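Local coordinates for protein botulinum neurotoxin type G (Clostridium botulinum, PDB 3MPP) that attaches the toxin to the host cell surface through this receptor-binding domain, and as the whole toxin delivers a metalloprotease light chain into the host cytosol, at residues A[89-94]-A[194-199]; A[110-115]-A[126-131]; A[130-135]-A[272-277]; A[153-158]-A[165-170]. The protein carries 4 engineered substitutions. One frame throughout, in Å; residues are numbered along the deposited sequence.

Contact 1: A[89-94]-A[194-199]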
# COMPACT_ATOMS: atom_id res chain seq x y z
N ASN A 89 -23.69 -0.19 -3.51
CA ASN A 89 -23.60 -1.59 -3.95
C ASN A 89 -22.69 -2.40 -3.05
O ASN A 89 -21.46 -2.25 -3.08
CB ASN A 89 -23.17 -1.66 -5.43
CG ASN A 89 -22.92 -3.09 -5.94
OD1 ASN A 89 -21.95 -3.33 -6.65
ND2 ASN A 89 -23.83 -4.02 -5.63
N GLU A 90 -23.29 -3.23 -2.20
CA GLU A 90 -22.54 -4.16 -1.38
C GLU A 90 -22.41 -5.49 -2.10
O GLU A 90 -23.39 -6.04 -2.60
CB GLU A 90 -23.20 -4.36 -0.00
CG GLU A 90 -22.38 -5.28 0.91
CD GLU A 90 -23.06 -5.59 2.23
OE1 GLU A 90 -24.09 -4.96 2.54
OE2 GLU A 90 -22.57 -6.48 2.95
N TYR A 91 -21.19 -5.99 -2.19
CA TYR A 91 -20.96 -7.26 -2.86
C TYR A 91 -20.03 -8.13 -2.04
O TYR A 91 -19.09 -7.64 -1.42
CB TYR A 91 -20.39 -7.05 -4.28
CG TYR A 91 -19.14 -6.19 -4.34
CD1 TYR A 91 -17.87 -6.76 -4.30
CD2 TYR A 91 -19.24 -4.80 -4.43
CE1 TYR A 91 -16.72 -5.97 -4.36
CE2 TYR A 91 -18.10 -4.00 -4.48
CZ TYR A 91 -16.85 -4.59 -4.45
OH TYR A 91 -15.75 -3.78 -4.49
N THR A 92 -20.32 -9.42 -2.03
CA THR A 92 -19.50 -10.39 -1.33
C THR A 92 -18.20 -10.59 -2.12
O THR A 92 -18.20 -10.49 -3.36
CB THR A 92 -20.27 -11.72 -1.21
OG1 THR A 92 -21.51 -11.46 -0.56
CG2 THR A 92 -19.51 -12.75 -0.40
N ILE A 93 -17.10 -10.83 -1.42
CA ILE A 93 -15.85 -11.16 -2.07
C ILE A 93 -15.32 -12.51 -1.60
O ILE A 93 -14.69 -13.23 -2.36
CB ILE A 93 -14.76 -10.08 -1.86
CG1 ILE A 93 -14.51 -9.83 -0.38
CG2 ILE A 93 -15.16 -8.77 -2.56
CD1 ILE A 93 -13.23 -9.02 -0.13
N ILE A 94 -15.57 -12.84 -0.33
CA ILE A 94 -15.15 -14.12 0.23
C ILE A 94 -16.27 -14.67 1.10
O ILE A 94 -16.84 -13.94 1.92
CB ILE A 94 -13.88 -13.98 1.10
CG1 ILE A 94 -12.78 -13.22 0.36
CG2 ILE A 94 -13.38 -15.36 1.52
CD1 ILE A 94 -11.62 -12.79 1.26
N LYS A 194 -15.35 -3.67 -11.94
CA LYS A 194 -14.81 -3.83 -10.58
C LYS A 194 -13.79 -4.96 -10.49
O LYS A 194 -13.91 -5.99 -11.17
CB LYS A 194 -15.93 -4.07 -9.55
CG LYS A 194 -15.45 -4.03 -8.07
CD LYS A 194 -14.96 -2.62 -7.68
CE LYS A 194 -16.13 -1.65 -7.49
NZ LYS A 194 -15.66 -0.22 -7.34
N PHE A 195 -12.77 -4.77 -9.66
CA PHE A 195 -11.86 -5.85 -9.33
C PHE A 195 -11.40 -5.66 -7.90
O PHE A 195 -11.58 -4.58 -7.33
CB PHE A 195 -10.67 -5.89 -10.30
CG PHE A 195 -9.82 -4.64 -10.28
CD1 PHE A 195 -8.78 -4.50 -9.37
CD2 PHE A 195 -10.09 -3.59 -11.15
CE1 PHE A 195 -8.01 -3.34 -9.34
CE2 PHE A 195 -9.33 -2.43 -11.13
CZ PHE A 195 -8.28 -2.31 -10.21
N VAL A 196 -10.85 -6.72 -7.33
CA VAL A 196 -10.29 -6.67 -5.98
C VAL A 196 -9.02 -7.49 -6.00
O VAL A 196 -9.00 -8.59 -6.56
CB VAL A 196 -11.25 -7.32 -4.94
CG1 VAL A 196 -10.75 -7.05 -3.53
CG2 VAL A 196 -12.67 -6.81 -5.10
N TRP A 197 -7.95 -6.97 -5.38
CA TRP A 197 -6.71 -7.75 -5.24
C TRP A 197 -6.66 -8.33 -3.83
O TRP A 197 -7.01 -7.66 -2.86
CB TRP A 197 -5.46 -6.87 -5.48
CG TRP A 197 -5.12 -6.61 -6.92
CD1 TRP A 197 -5.49 -5.53 -7.68
CD2 TRP A 197 -4.34 -7.45 -7.78
NE1 TRP A 197 -4.98 -5.65 -8.96
CE2 TRP A 197 -4.27 -6.82 -9.04
CE3 TRP A 197 -3.70 -8.70 -7.61
CZ2 TRP A 197 -3.59 -7.39 -10.13
CZ3 TRP A 197 -3.02 -9.25 -8.67
CH2 TRP A 197 -2.97 -8.60 -9.92
N ILE A 198 -6.19 -9.57 -3.72
CA ILE A 198 -6.04 -10.24 -2.43
C ILE A 198 -4.66 -10.92 -2.35
O ILE A 198 -4.16 -11.43 -3.35
CB ILE A 198 -7.14 -11.31 -2.24
CG1 ILE A 198 -8.50 -10.62 -2.06
CG2 ILE A 198 -6.83 -12.21 -1.04
CD1 ILE A 198 -9.68 -11.54 -2.27
N LYS A 199 -4.06 -10.92 -1.16
CA LYS A 199 -2.82 -11.64 -0.94
C LYS A 199 -2.78 -12.14 0.50
O LYS A 199 -3.53 -11.66 1.34
CB LYS A 199 -1.60 -10.74 -1.21
CG LYS A 199 -1.36 -9.66 -0.16
CD LYS A 199 -0.04 -8.91 -0.42
CE LYS A 199 0.08 -7.66 0.42
NZ LYS A 199 1.47 -7.06 0.36
O HOH W 1 -16.17 -1.11 -4.33
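Tyr91, Ile93 and Ile94 pack against Lys194, Val196 and Ile198 across the interior of the lectin-like beta sandwich that forms the N-terminal half of the receptor-binding domain. The two segments belong to different sheets, and no direct hydrogen bond joins them. Apolar contacts carry most of the meeting. Val196 CG2 lies 4.2 Å from Tyr91 CE1, at the edge of the ring and near its plane, and 4.1 Å from Ile93 CG2, so a single methyl serves both neighbours. Farther along, the two CD1 methyls of Ile94 and Ile198 come within 4.2 Å. Ile93 and Ile94 form a classic beta bulge facing Val105, where the chain turns a corner.

The mixed contact is Tyr91 with Lys194. Tyr91 CG sits between its own backbone N and carbonyl carbon (chi1 54°), and the phenol reaches across the sandwich to the lysine's aliphatic part, with Tyr91 OH 3.5 Å from Lys194 CD. The two side chains cross at about a right angle, the lysine chain being bent at chi2 and chi3. A water lies 2.7 Å from Tyr91 OH, in the plane of the ring, and accepts a weak bond from Lys194 NZ at 3.2 Å. The chemistry is thus that of a buried apolar layer between two sheets, with the phenol hydroxyl and lysine ammonium linked, weakly on the lysine side, through a water at one end.

Contact 2: A[110-115]-A[126-131]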
# COMPACT_ATOMS: atom_id res chain seq x y z
N ASN A 110 -16.44 2.28 0.57
CA ASN A 110 -15.30 2.45 1.44
C ASN A 110 -15.45 1.68 2.75
O ASN A 110 -14.84 2.02 3.76
CB ASN A 110 -15.08 3.94 1.72
CG ASN A 110 -16.31 4.60 2.31
OD1 ASN A 110 -17.44 4.26 1.96
ND2 ASN A 110 -16.09 5.54 3.22
N ARG A 111 -16.28 0.63 2.72
CA ARG A 111 -16.46 -0.22 3.89
C ARG A 111 -16.05 -1.65 3.58
O ARG A 111 -16.40 -2.20 2.54
CB ARG A 111 -17.93 -0.25 4.33
CG ARG A 111 -18.43 0.98 5.03
CD ARG A 111 -19.86 0.80 5.53
NE ARG A 111 -20.25 1.96 6.32
CZ ARG A 111 -21.30 2.02 7.11
NH1 ARG A 111 -22.12 0.98 7.23
NH2 ARG A 111 -21.54 3.14 7.79
N ILE A 112 -15.33 -2.25 4.51
CA ILE A 112 -15.06 -3.68 4.45
C ILE A 112 -15.87 -4.31 5.58
O ILE A 112 -15.83 -3.82 6.71
CB ILE A 112 -13.55 -3.97 4.59
CG1 ILE A 112 -13.29 -5.47 4.52
CG2 ILE A 112 -13.02 -3.38 5.88
CD1 ILE A 112 -13.10 -5.99 3.12
N ILE A 113 -16.61 -5.37 5.27
CA ILE A 113 -17.68 -5.85 6.15
C ILE A 113 -17.60 -7.34 6.43
O ILE A 113 -17.47 -8.15 5.51
CB ILE A 113 -19.07 -5.59 5.54
CG1 ILE A 113 -19.28 -4.10 5.27
CG2 ILE A 113 -20.16 -6.15 6.42
CD1 ILE A 113 -20.51 -3.82 4.42
N TRP A 114 -17.70 -7.70 7.70
CA TRP A 114 -17.74 -9.09 8.14
C TRP A 114 -19.15 -9.44 8.64
O TRP A 114 -19.72 -8.72 9.45
CB TRP A 114 -16.71 -9.27 9.27
CG TRP A 114 -16.74 -10.59 9.98
CD1 TRP A 114 -17.19 -10.82 11.25
CD2 TRP A 114 -16.27 -11.85 9.49
NE1 TRP A 114 -17.03 -12.15 11.57
CE2 TRP A 114 -16.47 -12.80 10.51
CE3 TRP A 114 -15.70 -12.27 8.28
CZ2 TRP A 114 -16.12 -14.14 10.36
CZ3 TRP A 114 -15.35 -13.59 8.14
CH2 TRP A 114 -15.56 -14.51 9.17
N THR A 115 -19.71 -10.53 8.13
CA THR A 115 -21.09 -10.89 8.46
C THR A 115 -21.22 -12.35 8.88
O THR A 115 -20.66 -13.25 8.24
CB THR A 115 -22.04 -10.64 7.27
OG1 THR A 115 -22.05 -9.24 6.93
CG2 THR A 115 -23.45 -11.09 7.61
N ILE A 126 -20.14 -6.55 11.38
CA ILE A 126 -19.20 -5.58 11.91
C ILE A 126 -18.40 -5.11 10.70
O ILE A 126 -18.24 -5.86 9.75
CB ILE A 126 -18.29 -6.22 12.97
CG1 ILE A 126 -17.32 -5.19 13.54
CG2 ILE A 126 -17.55 -7.41 12.39
CD1 ILE A 126 -16.52 -5.72 14.72
N PHE A 127 -17.92 -3.87 10.72
CA PHE A 127 -17.25 -3.32 9.55
C PHE A 127 -16.15 -2.32 9.91
O PHE A 127 -16.09 -1.80 11.03
CB PHE A 127 -18.28 -2.64 8.64
CG PHE A 127 -18.92 -1.42 9.24
CD1 PHE A 127 -18.29 -0.19 9.15
CD2 PHE A 127 -20.13 -1.51 9.91
CE1 PHE A 127 -18.86 0.94 9.70
CE2 PHE A 127 -20.71 -0.38 10.46
CZ PHE A 127 -20.07 0.85 10.36
N PHE A 128 -15.27 -2.08 8.94
CA PHE A 128 -14.29 -1.01 9.02
C PHE A 128 -14.57 -0.04 7.87
O PHE A 128 -14.71 -0.46 6.73
CB PHE A 128 -12.86 -1.56 8.92
CG PHE A 128 -11.80 -0.49 8.75
CD1 PHE A 128 -11.51 0.39 9.79
CD2 PHE A 128 -11.08 -0.39 7.57
CE1 PHE A 128 -10.52 1.36 9.64
CE2 PHE A 128 -10.10 0.58 7.42
CZ PHE A 128 -9.82 1.46 8.46
N GLU A 129 -14.67 1.25 8.18
CA GLU A 129 -14.87 2.27 7.14
C GLU A 129 -13.72 3.26 7.13
O GLU A 129 -13.37 3.79 8.18
CB GLU A 129 -16.17 3.03 7.38
CG GLU A 129 -16.41 4.18 6.38
CD GLU A 129 -17.79 4.82 6.51
OE1 GLU A 129 -18.77 4.09 6.72
OE2 GLU A 129 -17.91 6.06 6.39
N TYR A 130 -13.12 3.50 5.95
CA TYR A 130 -12.12 4.55 5.81
C TYR A 130 -12.72 5.73 5.04
O TYR A 130 -13.65 5.56 4.25
CB TYR A 130 -10.84 4.04 5.13
CG TYR A 130 -11.08 3.28 3.84
CD1 TYR A 130 -11.27 3.96 2.64
CD2 TYR A 130 -11.13 1.90 3.83
CE1 TYR A 130 -11.50 3.28 1.46
CE2 TYR A 130 -11.36 1.21 2.66
CZ TYR A 130 -11.55 1.90 1.47
OH TYR A 130 -11.78 1.21 0.31
N SER A 131 -12.18 6.92 5.29
CA SER A 131 -12.70 8.14 4.67
C SER A 131 -12.51 8.16 3.15
O SER A 131 -11.55 7.61 2.63
CB SER A 131 -12.02 9.37 5.28
OG SER A 131 -12.47 10.56 4.66
O HOH W 2 -18.25 8.02 3.78
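Arg111, Ile112 and Trp114 pair with Glu129, Phe128 and Ile126 in an antiparallel beta hairpin at the margin of one sheet of the N-terminal beta sandwich. Ile112 with Phe128 and Trp114 with Ile126 are hydrogen-bonded pairs, each joined by two backbone bonds.

The tight part is the buried face and the open end of the hairpin. Ile112 CG2 touches Phe128 CB at 3.5 Å and lies at the edge of that ring, in its plane, while Ile126 CG2 approaches Trp114 CD1 at 3.6 Å, at the edge of the indole. Strand 103-108 packs against Ile112 and Trp114. At that open end, beyond the Arg111-Glu129 pair, Asn110 and Tyr130 exchange two bonds: Tyr130 N donates to Asn110 O, and Asn110 ND2 donates to Tyr130 O at 2.6 Å, the oxygen lying close to the amide plane. Asn110 CB rests over one face of the Tyr130 ring in a CH-pi contact.

On the other face Ile113 is buried, its CG1 against Phe127 CB, but Arg111, Phe127 and Glu129 are more open to solvent. The Arg111 chain is extended from CG to NE, and its guanidinium lies flat on Phe127, with planes 12° and centres 4.0 Å apart, a stacked cation-pi pair; Lys166, from the other sheet, lies on the opposite face of the Phe127 ring in a second cation-pi contact. Glu129 meets the guanidinium at its edge. Arg111 NE donates to Glu129 OE1 at 2.6 Å, nearly in the guanidinium plane, and Arg111 NH2 adds a weak second bond to that oxygen. A water donates to the other oxygen, Glu129 OE2, at 3.3 Å.

Contact 3: A[130-135]-A[272-277]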
# COMPACT_ATOMS: atom_id res chain seq x y z
N TYR A 130 -13.12 3.50 5.95
CA TYR A 130 -12.12 4.55 5.81
C TYR A 130 -12.72 5.73 5.04
O TYR A 130 -13.65 5.56 4.25
CB TYR A 130 -10.84 4.04 5.13
CG TYR A 130 -11.08 3.28 3.84
CD1 TYR A 130 -11.27 3.96 2.64
CD2 TYR A 130 -11.13 1.90 3.83
CE1 TYR A 130 -11.50 3.28 1.46
CE2 TYR A 130 -11.36 1.21 2.66
CZ TYR A 130 -11.55 1.90 1.47
OH TYR A 130 -11.78 1.21 0.31
N SER A 131 -12.18 6.92 5.29
CA SER A 131 -12.70 8.14 4.67
C SER A 131 -12.51 8.16 3.15
O SER A 131 -11.55 7.61 2.63
CB SER A 131 -12.02 9.37 5.28
OG SER A 131 -12.47 10.56 4.66
N ILE A 132 -13.44 8.80 2.45
CA ILE A 132 -13.25 9.10 1.05
C ILE A 132 -13.27 10.61 0.86
O ILE A 132 -13.58 11.11 -0.23
CB ILE A 132 -14.32 8.42 0.16
CG1 ILE A 132 -15.73 8.76 0.66
CG2 ILE A 132 -14.12 6.91 0.18
CD1 ILE A 132 -16.81 8.10 -0.18
N LYS A 133 -12.93 11.34 1.91
CA LYS A 133 -12.89 12.80 1.83
C LYS A 133 -11.53 13.38 2.21
O LYS A 133 -11.35 14.59 2.17
CB LYS A 133 -14.00 13.42 2.69
CG LYS A 133 -15.40 13.02 2.24
CD LYS A 133 -16.45 13.44 3.27
CE LYS A 133 -17.85 13.00 2.85
NZ LYS A 133 -18.85 13.27 3.93
N ASP A 134 -10.59 12.53 2.57
CA ASP A 134 -9.27 13.02 2.98
C ASP A 134 -8.42 13.35 1.76
O ASP A 134 -8.49 12.67 0.74
CB ASP A 134 -8.55 11.99 3.86
CG ASP A 134 -9.16 11.89 5.26
OD1 ASP A 134 -10.00 12.75 5.63
OD2 ASP A 134 -8.81 10.95 5.99
N ASN A 135 -7.61 14.40 1.88
CA ASN A 135 -6.69 14.74 0.80
C ASN A 135 -5.82 13.56 0.41
O ASN A 135 -5.58 13.34 -0.77
CB ASN A 135 -5.83 15.93 1.19
CG ASN A 135 -6.62 17.22 1.25
OD1 ASN A 135 -7.52 17.45 0.43
ND2 ASN A 135 -6.30 18.08 2.20
N ALA A 272 -19.95 16.25 -4.15
CA ALA A 272 -20.79 16.14 -2.96
C ALA A 272 -20.31 15.05 -2.01
O ALA A 272 -20.38 15.21 -0.79
CB ALA A 272 -22.25 15.92 -3.35
N ALA A 273 -19.82 13.95 -2.57
CA ALA A 273 -19.55 12.77 -1.77
C ALA A 273 -18.08 12.57 -1.44
O ALA A 273 -17.76 11.90 -0.47
CB ALA A 273 -20.09 11.53 -2.47
N ILE A 274 -17.19 13.12 -2.26
CA ILE A 274 -15.78 12.78 -2.12
C ILE A 274 -14.83 13.96 -2.30
O ILE A 274 -15.20 15.02 -2.80
CB ILE A 274 -15.38 11.64 -3.10
CG1 ILE A 274 -15.64 12.04 -4.55
CG2 ILE A 274 -16.13 10.35 -2.78
CD1 ILE A 274 -14.44 12.70 -5.21
N ASN A 275 -13.59 13.75 -1.87
CA ASN A 275 -12.52 14.73 -2.06
C ASN A 275 -11.19 14.03 -1.99
O ASN A 275 -10.99 13.16 -1.13
CB ASN A 275 -12.57 15.80 -0.97
CG ASN A 275 -11.29 16.62 -0.92
OD1 ASN A 275 -11.05 17.47 -1.77
ND2 ASN A 275 -10.45 16.34 0.07
N TYR A 276 -10.29 14.40 -2.89
CA TYR A 276 -8.92 13.88 -2.88
C TYR A 276 -7.98 14.86 -3.55
O TYR A 276 -8.38 15.60 -4.44
CB TYR A 276 -8.83 12.53 -3.62
CG TYR A 276 -9.15 12.59 -5.10
CD1 TYR A 276 -8.15 12.79 -6.05
CD2 TYR A 276 -10.46 12.41 -5.55
CE1 TYR A 276 -8.45 12.84 -7.41
CE2 TYR A 276 -10.77 12.46 -6.91
CZ TYR A 276 -9.76 12.67 -7.84
OH TYR A 276 -10.06 12.71 -9.18
N GLN A 277 -6.71 14.82 -3.15
CA GLN A 277 -5.68 15.55 -3.87
C GLN A 277 -5.04 14.67 -4.93
O GLN A 277 -4.88 13.47 -4.72
CB GLN A 277 -4.63 16.11 -2.91
CG GLN A 277 -5.16 17.36 -2.17
CD GLN A 277 -4.15 17.90 -1.18
OE1 GLN A 277 -3.25 17.18 -0.74
NE2 GLN A 277 -4.30 19.16 -0.82
O HOH W 3 -5.19 11.50 -2.63
O HOH W 4 -9.07 19.54 -1.13
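The junction between the two halves of the receptor-binding domain passes through Ile132, Lys133 and Asn135, on a loop of the N-terminal beta sandwich, and Ile274, Asn275 and Gln277, at the short edge strand 275-277 of the C-terminal beta-trefoil half. Backbone bonds tie the loop to this strand at two points: Asn275 N donates to Ile132 O (3.1 Å) and Gln277 N to Asn135 O (3.0 Å), each in the plane of its carbonyl and on a lone pair.

Between them the Asn275 amide spans the gap. Its CG lies anti to the backbone N (chi1 165°), and its ND2 donates twice, to Lys133 O at 2.9 Å and to Asn135 OD1 at 3.2 Å. Both acceptors lie near the Asn275 amide plane, whereas the donor stands well above each acceptor's own carbonyl plane. A water donates to Asn135 OD1 and Asn275 OD1, and Asn270 also bonds the latter oxygen. Asn135 stacks its amide on that of Gln277, planes 13° apart, with Asn135 CG 3.5 Å from Gln277 CD; Asn249 holds Gln277 OE1. A second water donates to Asn135 O and Gln277 O.

The apolar share lies at the other end, where Ile132 CD1 reaches Ile274 CG2 at 3.5 Å, the side chains crossing at about a right angle beside helix 83-88. An ST turn, with Lys133 N donating to Ser131 OG, shapes the loop. The two halves are therefore joined here mainly by directional amide and carbonyl bonds, with two waters that each donate to both segments and one isoleucine pair adding apolar contact.

Contact 4: A[153-158]-A[165-170]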
# COMPACT_ATOMS: atom_id res chain seq x y z
N LEU A 153 -17.78 -15.66 23.52
CA LEU A 153 -18.32 -14.79 24.57
C LEU A 153 -19.70 -14.19 24.26
O LEU A 153 -20.55 -14.12 25.16
CB LEU A 153 -17.32 -13.68 24.94
CG LEU A 153 -17.55 -12.90 26.24
CD1 LEU A 153 -16.24 -12.33 26.75
CD2 LEU A 153 -18.57 -11.79 26.04
N GLY A 154 -19.95 -13.77 23.02
CA GLY A 154 -18.99 -13.86 21.94
C GLY A 154 -18.68 -12.54 21.28
O GLY A 154 -19.58 -11.78 20.92
N ASN A 155 -17.40 -12.25 21.13
CA ASN A 155 -16.96 -11.02 20.49
C ASN A 155 -16.40 -11.24 19.09
O ASN A 155 -15.72 -12.24 18.83
CB ASN A 155 -15.93 -10.30 21.36
CG ASN A 155 -16.56 -9.52 22.49
OD1 ASN A 155 -17.77 -9.51 22.65
ND2 ASN A 155 -15.73 -8.85 23.28
N ALA A 156 -16.72 -10.32 18.20
CA ALA A 156 -16.09 -10.27 16.89
C ALA A 156 -15.21 -9.03 16.86
O ALA A 156 -15.64 -7.96 17.29
CB ALA A 156 -17.14 -10.21 15.79
N ASN A 157 -13.98 -9.18 16.38
CA ASN A 157 -13.03 -8.07 16.30
C ASN A 157 -12.49 -7.89 14.89
O ASN A 157 -12.20 -8.87 14.21
CB ASN A 157 -11.86 -8.30 17.25
CG ASN A 157 -12.30 -8.62 18.67
OD1 ASN A 157 -12.99 -9.62 18.91
ND2 ASN A 157 -11.88 -7.80 19.62
N ILE A 158 -12.33 -6.64 14.47
CA ILE A 158 -11.66 -6.34 13.22
C ILE A 158 -10.39 -5.57 13.51
O ILE A 158 -10.42 -4.51 14.13
CB ILE A 158 -12.53 -5.49 12.27
CG1 ILE A 158 -13.77 -6.26 11.83
CG2 ILE A 158 -11.72 -5.08 11.04
CD1 ILE A 158 -14.51 -5.58 10.71
N LYS A 165 -9.59 -2.18 15.44
CA LYS A 165 -10.42 -1.06 14.99
C LYS A 165 -11.87 -1.17 15.48
O LYS A 165 -12.54 -0.17 15.72
CB LYS A 165 -10.40 -0.94 13.47
CG LYS A 165 -9.02 -0.73 12.84
CD LYS A 165 -8.41 0.58 13.26
CE LYS A 165 -7.07 0.81 12.56
NZ LYS A 165 -6.37 2.01 13.07
N LYS A 166 -12.35 -2.40 15.60
CA LYS A 166 -13.70 -2.63 16.11
C LYS A 166 -13.82 -3.97 16.81
O LYS A 166 -13.07 -4.90 16.53
CB LYS A 166 -14.75 -2.49 15.01
CG LYS A 166 -15.19 -1.05 14.82
CD LYS A 166 -16.38 -0.93 13.92
CE LYS A 166 -16.62 0.52 13.56
NZ LYS A 166 -17.60 0.64 12.46
N SER A 167 -14.78 -4.07 17.72
CA SER A 167 -14.97 -5.28 18.49
C SER A 167 -16.36 -5.26 19.12
O SER A 167 -16.63 -4.45 20.00
CB SER A 167 -13.89 -5.39 19.56
OG SER A 167 -14.12 -6.50 20.41
N GLU A 168 -17.24 -6.15 18.66
CA GLU A 168 -18.62 -6.17 19.13
C GLU A 168 -19.17 -7.57 19.38
O GLU A 168 -18.64 -8.56 18.88
CB GLU A 168 -19.53 -5.46 18.12
CG GLU A 168 -19.00 -4.13 17.61
CD GLU A 168 -19.74 -3.66 16.37
OE1 GLU A 168 -19.20 -2.78 15.66
OE2 GLU A 168 -20.85 -4.17 16.10
N LYS A 169 -20.25 -7.64 20.17
CA LYS A 169 -21.05 -8.85 20.28
C LYS A 169 -22.32 -8.65 19.44
O LYS A 169 -22.63 -7.52 19.06
CB LYS A 169 -21.41 -9.15 21.74
CG LYS A 169 -22.23 -8.08 22.43
CD LYS A 169 -21.37 -7.25 23.37
CE LYS A 169 -20.83 -8.11 24.51
NZ LYS A 169 -20.12 -7.30 25.54
N ILE A 170 -23.06 -9.72 19.16
CA ILE A 170 -22.76 -11.05 19.67
C ILE A 170 -22.21 -11.97 18.59
O ILE A 170 -22.49 -13.17 18.58
CB ILE A 170 -24.01 -11.70 20.31
CG1 ILE A 170 -25.28 -11.27 19.57
CG2 ILE A 170 -24.13 -11.31 21.78
CD1 ILE A 170 -25.34 -11.72 18.13
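Ile158 O takes two backbone donors, Lys165 N at 2.8 Å and Lys166 N at 3.2 Å; the two lysines both face Ile158 and form a classic beta bulge in an antiparallel hairpin of the N-terminal beta sandwich. Lys165 N comes nearly along the carbonyl direction, Lys166 N in its plane and on a lone pair. Past the bulge the strands pair regularly. Ile158 N donates to Lys166 O, and Ala156 N to Glu168 O at 2.7 Å with an almost straight N-H...O angle of 176°; Glu168 N returns a bond to Ala156 O.

Ala156, Ile158, Lys166 and Glu168 share one face, and the last three pack on Ile126 of the opposing sheet. On the other face Asn157 and Ser167 form a non-hydrogen-bonded pair whose side chains come close at an angle too poor for a bond.

Toward Gly154 and Ile170 the pairing loosens. The buried Gly154 O finds no conventional donor. Its close neighbours are carbon atoms: Lys169 CA at 3.3 Å and Ile170 CA at 3.5 Å, both in CA-H...O contacts.

Contact 2 sits amid the other three. Its centre is about 12 Å from that of contact 1, in whose enclosed loop it is nested, and Ile113 CD1 touches Glu90 OE2 at 3.7 Å. It runs directly into contact 3, about 16 Å away between centres, through the shared Tyr130 and Ser131, and Asn110 CB packs on Ile132 CG2 at 3.5 Å. Across the sandwich, Ile126 CD1 meets Lys166 CB of contact 4 at 3.7 Å. Contacts 1, 2 and 4 belong to the N-terminal half, whereas contact 3 reaches the C-terminal half. Contacts 3 and 4 lie farthest apart, about 28 Å between centres. All four are away from the inferred ganglioside-binding site at Trp402.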